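Local coordinates for foldase protein PrsA (Bacillus subtilis, PDB 4WO7) that assists the folding of secreted proteins after their export across the membrane and has peptidyl-prolyl cis-trans isomerase activity, which is dispensable for its function in vivo, at the interface of chains A and B. Residues are numbered along the deposited sequence; one frame, centred on the assembly and turned at random. Chains: chain A/B, Foldase protein PrsA.

Contact 1: the interface of chains A and B. Residues chain A 33, 36-37, 40; chain B 19, 24, 27.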
loop_
_atom_site.group_PDB
_atom_site.type_symbol
_atom_site.label_atom_id
_atom_site.label_comp_id
_atom_site.label_asym_id
_atom_site.label_seq_id
_atom_site.Cartn_x
_atom_site.Cartn_y
_atom_site.Cartn_z
ATOM N N GLY A 33 16.522 -3.292 8.144
ATOM C CA GLY A 33 17.657 -4.198 8.177
ATOM C C GLY A 33 17.390 -5.536 7.518
ATOM O O GLY A 33 18.198 -6.009 6.719
ATOM N N VAL A 36 16.807 -5.190 3.543
ATOM C CA VAL A 36 17.988 -4.808 2.782
ATOM C C VAL A 36 19.045 -5.908 2.870
ATOM O O VAL A 36 19.719 -6.188 1.885
ATOM C CB VAL A 36 18.604 -3.474 3.266
ATOM C CG1 VAL A 36 19.848 -3.142 2.436
ATOM C CG2 VAL A 36 17.610 -2.334 3.117
ATOM N N LEU A 37 19.174 -6.555 4.027
ATOM C CA LEU A 37 20.071 -7.703 4.141
ATOM C C LEU A 37 19.649 -8.792 3.169
ATOM O O LEU A 37 20.487 -9.486 2.596
ATOM C CB LEU A 37 20.094 -8.265 5.569
ATOM C CG LEU A 37 20.971 -9.515 5.740
ATOM C CD1 LEU A 37 22.424 -9.228 5.379
ATOM C CD2 LEU A 37 20.881 -10.055 7.161
ATOM N N LEU A 40 20.697 -7.707 -0.425
ATOM C CA LEU A 40 22.151 -7.765 -0.545
ATOM C C LEU A 40 22.670 -9.183 -0.733
ATOM O O LEU A 40 23.508 -9.462 -1.590
ATOM C CB LEU A 40 22.809 -7.159 0.697
ATOM C CG LEU A 40 22.715 -5.646 0.872
ATOM C CD1 LEU A 40 23.227 -5.241 2.250
ATOM C CD2 LEU A 40 23.497 -4.931 -0.227
ATOM N N VAL B 19 28.589 -9.798 3.777
ATOM C CA VAL B 19 27.961 -8.482 3.865
ATOM C C VAL B 19 28.493 -7.784 5.104
ATOM O O VAL B 19 28.369 -8.298 6.211
ATOM C CB VAL B 19 26.412 -8.552 3.941
ATOM C CG1 VAL B 19 25.798 -7.161 4.213
ATOM C CG2 VAL B 19 25.838 -9.163 2.672
ATOM N N LEU B 24 25.909 -2.584 4.564
ATOM C CA LEU B 24 24.531 -2.560 5.030
ATOM C C LEU B 24 24.081 -1.151 5.365
ATOM O O LEU B 24 22.989 -0.731 4.988
ATOM C CB LEU B 24 24.365 -3.454 6.248
ATOM C CG LEU B 24 22.922 -3.570 6.734
ATOM C CD1 LEU B 24 22.030 -4.250 5.706
ATOM C CD2 LEU B 24 22.898 -4.314 8.057
ATOM N N ASN B 27 23.431 0.744 2.048
ATOM C CA ASN B 27 22.237 0.384 1.285
ATOM C C ASN B 27 20.920 0.645 2.009
ATOM O O ASN B 27 19.892 0.847 1.363
ATOM C CB ASN B 27 22.309 -1.081 0.855
ATOM C CG ASN B 27 23.250 -1.288 -0.313
ATOM O OD1 ASN B 27 22.842 -1.178 -1.471
ATOM N ND2 ASN B 27 24.516 -1.558 -0.020
#
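A:Leu40 CD1 nestles against B:Val19 and B:Leu24, which meet it on neighbouring sides, and these three side chains make the apolar centre of the patch. This methyl packs 3.8 Å from B:Val19 CG1, and A:Leu40 CD1 is likewise 3.8 Å from B:Leu24 CD1. The leucine meets both partners at roughly a right angle, so the contact is made chiefly through methyls. B:Leu24 reaches toward chain A because its CG stands anti to the backbone N (chi1 -176°), which carries CD1 to 4.0 Å from the backbone nitrogen N of A:Leu37 and toward the bare backbone of A:Gly33. Beside it A:Leu37 adds a looser contact, its CD1 lying 4.1 Å from B:Val19 CG1. Further out, A:Val36 turns CG1 against the aliphatic root of the asparagine, 3.6 Å from B:Asn27 CB. The polar rim is the amide of B:Asn27, whose flat face is capped by the second methyl of A:Leu40: CD2 stands above the amide plane, 3.7 Å from B:Asn27 CG and 3.5 Å from B:Asn27 ND2. With CB against valine and one amide face against leucine, the asparagine belongs to the packed surface. All the contributors from chain A lie on helix 21-49; B:Leu24 and B:Asn27 lie on the same helix of the other subunit, running antiparallel, and B:Val19 comes from the short strand 19-20 just before it.

Contact 2: the interface of chains A and B. Residues chain A 19, 23-24, 27; chain B 36, 40, 83, 86.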
loop_
_atom_site.group_PDB
_atom_site.type_symbol
_atom_site.label_atom_id
_atom_site.label_comp_id
_atom_site.label_asym_id
_atom_site.label_seq_id
_atom_site.Cartn_x
_atom_site.Cartn_y
_atom_site.Cartn_z
ATOM N N VAL A 19 21.799 14.222 15.403
ATOM C CA VAL A 19 21.597 12.843 15.000
ATOM C C VAL A 19 22.913 12.286 14.470
ATOM O O VAL A 19 23.466 12.805 13.501
ATOM C CB VAL A 19 20.490 12.759 13.934
ATOM C CG1 VAL A 19 20.344 11.345 13.401
ATOM C CG2 VAL A 19 19.167 13.268 14.513
ATOM N N GLU A 23 23.161 6.382 15.529
ATOM C CA GLU A 23 21.723 6.452 15.754
ATOM C C GLU A 23 20.975 6.075 14.489
ATOM O O GLU A 23 20.014 5.305 14.531
ATOM C CB GLU A 23 21.304 7.857 16.191
ATOM C CG GLU A 23 21.762 8.262 17.579
ATOM C CD GLU A 23 21.544 9.740 17.846
ATOM O OE1 GLU A 23 20.440 10.103 18.303
ATOM O OE2 GLU A 23 22.474 10.537 17.596
ATOM N N LEU A 24 21.431 6.616 13.363
ATOM C CA LEU A 24 20.806 6.346 12.078
ATOM C C LEU A 24 20.907 4.863 11.745
ATOM O O LEU A 24 19.924 4.222 11.380
ATOM C CB LEU A 24 21.472 7.180 10.975
ATOM C CG LEU A 24 20.815 7.144 9.593
ATOM C CD1 LEU A 24 19.444 7.791 9.649
ATOM C CD2 LEU A 24 21.693 7.816 8.540
ATOM N N ASN A 27 18.525 2.580 14.112
ATOM C CA ASN A 27 17.094 2.677 13.841
ATOM C C ASN A 27 16.742 2.181 12.456
ATOM O O ASN A 27 15.649 1.666 12.238
ATOM C CB ASN A 27 16.619 4.118 14.010
ATOM C CG ASN A 27 16.517 4.522 15.459
ATOM O OD1 ASN A 27 15.483 4.327 16.098
ATOM N ND2 ASN A 27 17.604 5.065 16.000
ATOM N N VAL B 36 13.845 7.549 8.064
ATOM C CA VAL B 36 14.263 7.301 9.443
ATOM C C VAL B 36 14.944 8.518 10.057
ATOM O O VAL B 36 14.741 8.806 11.232
ATOM C CB VAL B 36 15.201 6.076 9.539
ATOM C CG1 VAL B 36 15.868 5.986 10.922
ATOM C CG2 VAL B 36 14.432 4.802 9.209
ATOM N N LEU B 40 13.808 10.545 13.529
ATOM C CA LEU B 40 14.814 10.826 14.551
ATOM C C LEU B 40 14.867 12.318 14.875
ATOM O O LEU B 40 14.920 12.705 16.042
ATOM C CB LEU B 40 16.189 10.331 14.093
ATOM C CG LEU B 40 16.362 8.810 14.031
ATOM C CD1 LEU B 40 17.674 8.462 13.345
ATOM C CD2 LEU B 40 16.301 8.172 15.418
ATOM N N TYR B 83 11.432 -0.521 22.713
ATOM C CA TYR B 83 11.294 0.030 21.373
ATOM C C TYR B 83 9.825 0.339 21.081
ATOM O O TYR B 83 9.511 1.329 20.425
ATOM C CB TYR B 83 11.860 -0.920 20.318
ATOM C CG TYR B 83 11.831 -0.328 18.929
ATOM C CD1 TYR B 83 12.697 0.695 18.579
ATOM C CD2 TYR B 83 10.939 -0.782 17.970
ATOM C CE1 TYR B 83 12.675 1.255 17.318
ATOM C CE2 TYR B 83 10.914 -0.231 16.700
ATOM C CZ TYR B 83 11.784 0.786 16.381
ATOM O OH TYR B 83 11.762 1.335 15.117
ATOM N N GLU B 86 8.818 3.406 22.861
ATOM C CA GLU B 86 9.486 4.486 22.153
ATOM C C GLU B 86 8.675 4.937 20.937
ATOM O O GLU B 86 8.518 6.135 20.694
ATOM C CB GLU B 86 10.884 4.033 21.732
ATOM C CG GLU B 86 11.770 5.132 21.187
ATOM C CD GLU B 86 12.924 4.573 20.381
ATOM O OE1 GLU B 86 13.702 3.769 20.937
ATOM O OE2 GLU B 86 13.045 4.925 19.188
#
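B:Leu40 and A:Asn27 approach from opposite directions, the leucine methyl CD2 landing over the flat face of the amide. PrsA is a foldase with a parvulin-type (PpiC) isomerase domain, and this pair lies in the interface of the PrsA dimer, where the two copies of helix 21-49 run antiparallel. B:Leu40 CD2 is 3.7 Å from the carboxamide carbon CG of A:Asn27. The plane it rests on is held by the asparagine's own helix: ND2 of A:Asn27 donates to the backbone oxygen O of A:Glu23, one turn earlier, over 2.8 Å. That bond is nearly straight (173° at the hydrogen), and its acceptor lies almost in the amide plane, which fixes the rotation of the group and directs a face at the leucine. CG of the asparagine is anti to its carbonyl carbon (chi1 -75°), folding the amide back toward that earlier turn.

The other methyl of B:Leu40, CD1, points to the start of the partner helix, the leucine side chain crossing those of A:Val19 and A:Leu24 at about a right angle. CD1 of B:Leu40 is 3.9 Å from A:Val19 CG1 and 4.0 Å from A:Leu24 CA, so it meets backbone as well as side chain there. B:Val36 packs alongside, CG1 at 3.7 Å from A:Asn27 CB. At the amide oxygen, B:Glu86 comes in obliquely, its OE2 4.0 Å from A:Asn27 OD1, a proximity and not a bond, with the two planes 65° apart.

Contact 3: the interface of chains A and B. Residues chain A 27, 30-31; chain B 79, 83, 86.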
loop_
_atom_site.group_PDB
_atom_site.type_symbol
_atom_site.label_atom_id
_atom_site.label_comp_id
_atom_site.label_asym_id
_atom_site.label_seq_id
_atom_site.Cartn_x
_atom_site.Cartn_y
_atom_site.Cartn_z
ATOM N N ASN A 27 18.525 2.580 14.112
ATOM C CA ASN A 27 17.094 2.677 13.841
ATOM C C ASN A 27 16.742 2.181 12.456
ATOM O O ASN A 27 15.649 1.666 12.238
ATOM C CB ASN A 27 16.619 4.118 14.010
ATOM C CG ASN A 27 16.517 4.522 15.459
ATOM O OD1 ASN A 27 15.483 4.327 16.098
ATOM N ND2 ASN A 27 17.604 5.065 16.000
ATOM N N LYS A 30 16.371 -1.741 12.661
ATOM C CA LYS A 30 15.164 -2.279 13.279
ATOM C C LYS A 30 14.058 -2.221 12.234
ATOM O O LYS A 30 13.153 -3.055 12.201
ATOM C CB LYS A 30 14.754 -1.468 14.508
ATOM C CG LYS A 30 15.718 -1.519 15.678
ATOM C CD LYS A 30 15.439 -0.373 16.625
ATOM C CE LYS A 30 16.444 -0.297 17.752
ATOM N NZ LYS A 30 16.342 1.025 18.434
ATOM N N THR A 31 14.166 -1.211 11.376
ATOM C CA THR A 31 13.167 -0.906 10.360
ATOM C C THR A 31 13.373 -1.628 9.043
ATOM O O THR A 31 12.464 -2.301 8.559
ATOM C CB THR A 31 13.164 0.616 10.055
ATOM O OG1 THR A 31 12.808 1.343 11.238
ATOM C CG2 THR A 31 12.171 0.966 8.960
ATOM N N TYR B 79 10.680 -6.794 18.487
ATOM C CA TYR B 79 11.252 -5.472 18.691
ATOM C C TYR B 79 11.710 -5.219 20.133
ATOM O O TYR B 79 12.800 -4.687 20.347
ATOM C CB TYR B 79 10.225 -4.427 18.245
ATOM C CG TYR B 79 9.962 -4.466 16.752
ATOM C CD1 TYR B 79 10.936 -4.053 15.848
ATOM C CD2 TYR B 79 8.750 -4.931 16.245
ATOM C CE1 TYR B 79 10.710 -4.087 14.483
ATOM C CE2 TYR B 79 8.515 -4.969 14.879
ATOM C CZ TYR B 79 9.500 -4.547 14.006
ATOM O OH TYR B 79 9.275 -4.582 12.652
ATOM N N TYR B 83 11.432 -0.521 22.713
ATOM C CA TYR B 83 11.294 0.030 21.373
ATOM C C TYR B 83 9.825 0.339 21.081
ATOM O O TYR B 83 9.511 1.329 20.425
ATOM C CB TYR B 83 11.860 -0.920 20.318
ATOM C CG TYR B 83 11.831 -0.328 18.929
ATOM C CD1 TYR B 83 12.697 0.695 18.579
ATOM C CD2 TYR B 83 10.939 -0.782 17.970
ATOM C CE1 TYR B 83 12.675 1.255 17.318
ATOM C CE2 TYR B 83 10.914 -0.231 16.700
ATOM C CZ TYR B 83 11.784 0.786 16.381
ATOM O OH TYR B 83 11.762 1.335 15.117
ATOM N N GLU B 86 8.818 3.406 22.861
ATOM C CA GLU B 86 9.486 4.486 22.153
ATOM C C GLU B 86 8.675 4.937 20.937
ATOM O O GLU B 86 8.518 6.135 20.694
ATOM C CB GLU B 86 10.884 4.033 21.732
ATOM C CG GLU B 86 11.770 5.132 21.187
ATOM C CD GLU B 86 12.924 4.573 20.381
ATOM O OE1 GLU B 86 13.702 3.769 20.937
ATOM O OE2 GLU B 86 13.045 4.925 19.188
#
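Over the CD1/CE1 margin of one face of the B:Tyr83 ring lies the aliphatic chain of A:Lys30, while the ring of B:Tyr79 uses its edge on the same residue. The lysine runs obliquely to the tyrosine: CB passes near the hydroxyl end, 4.1 Å from B:Tyr83 OH, and CD of A:Lys30 settles above that margin, 3.3 Å from B:Tyr83 CE1. The chain is extended beyond CG, which takes the terminal nitrogen NZ past the rim of the ring, 3.7 Å from B:Tyr83 CD1. B:Tyr83 projects from helix 81-101 with CG anti to the backbone N (chi1 -175°), and this brings the ring up to the lysine. At the in-plane edge of B:Tyr79 lies the backbone oxygen O of A:Lys30, 3.5 Å from ring carbon CE1, so the two tyrosines meet side chain and backbone of one residue. The lysine nitrogen also nears the carboxylate of B:Glu86, at 4.6 Å between NZ and OE1, where opposite charges may attract without contact. A:Thr31 faces the hydroxyl end of B:Tyr83 at about a right angle; its OG1 is 4.0 Å from B:Tyr83 OH and is hydrogen-bonded to A:Asn27 O at 3.0 Å.

Contacts 1 and 2 are largely two-fold-related versions of one pairing, in which helix 21-49 of each chain meets its antiparallel mate; their C-alpha centres lie about 17 Å apart. Contact 3 is centred about 8 Å from contact 2 and about 17 Å from contact 1. It shares A:Asn27, B:Tyr83 and B:Glu86 with contact 2, so helix 81-101 extends the same surface beyond the paired helices. By symmetry a second copy of contact 3 adjoins contact 1. The PrsA dimer thus combines a largely apolar helix pair with more polar, aromatic flanks on both sides.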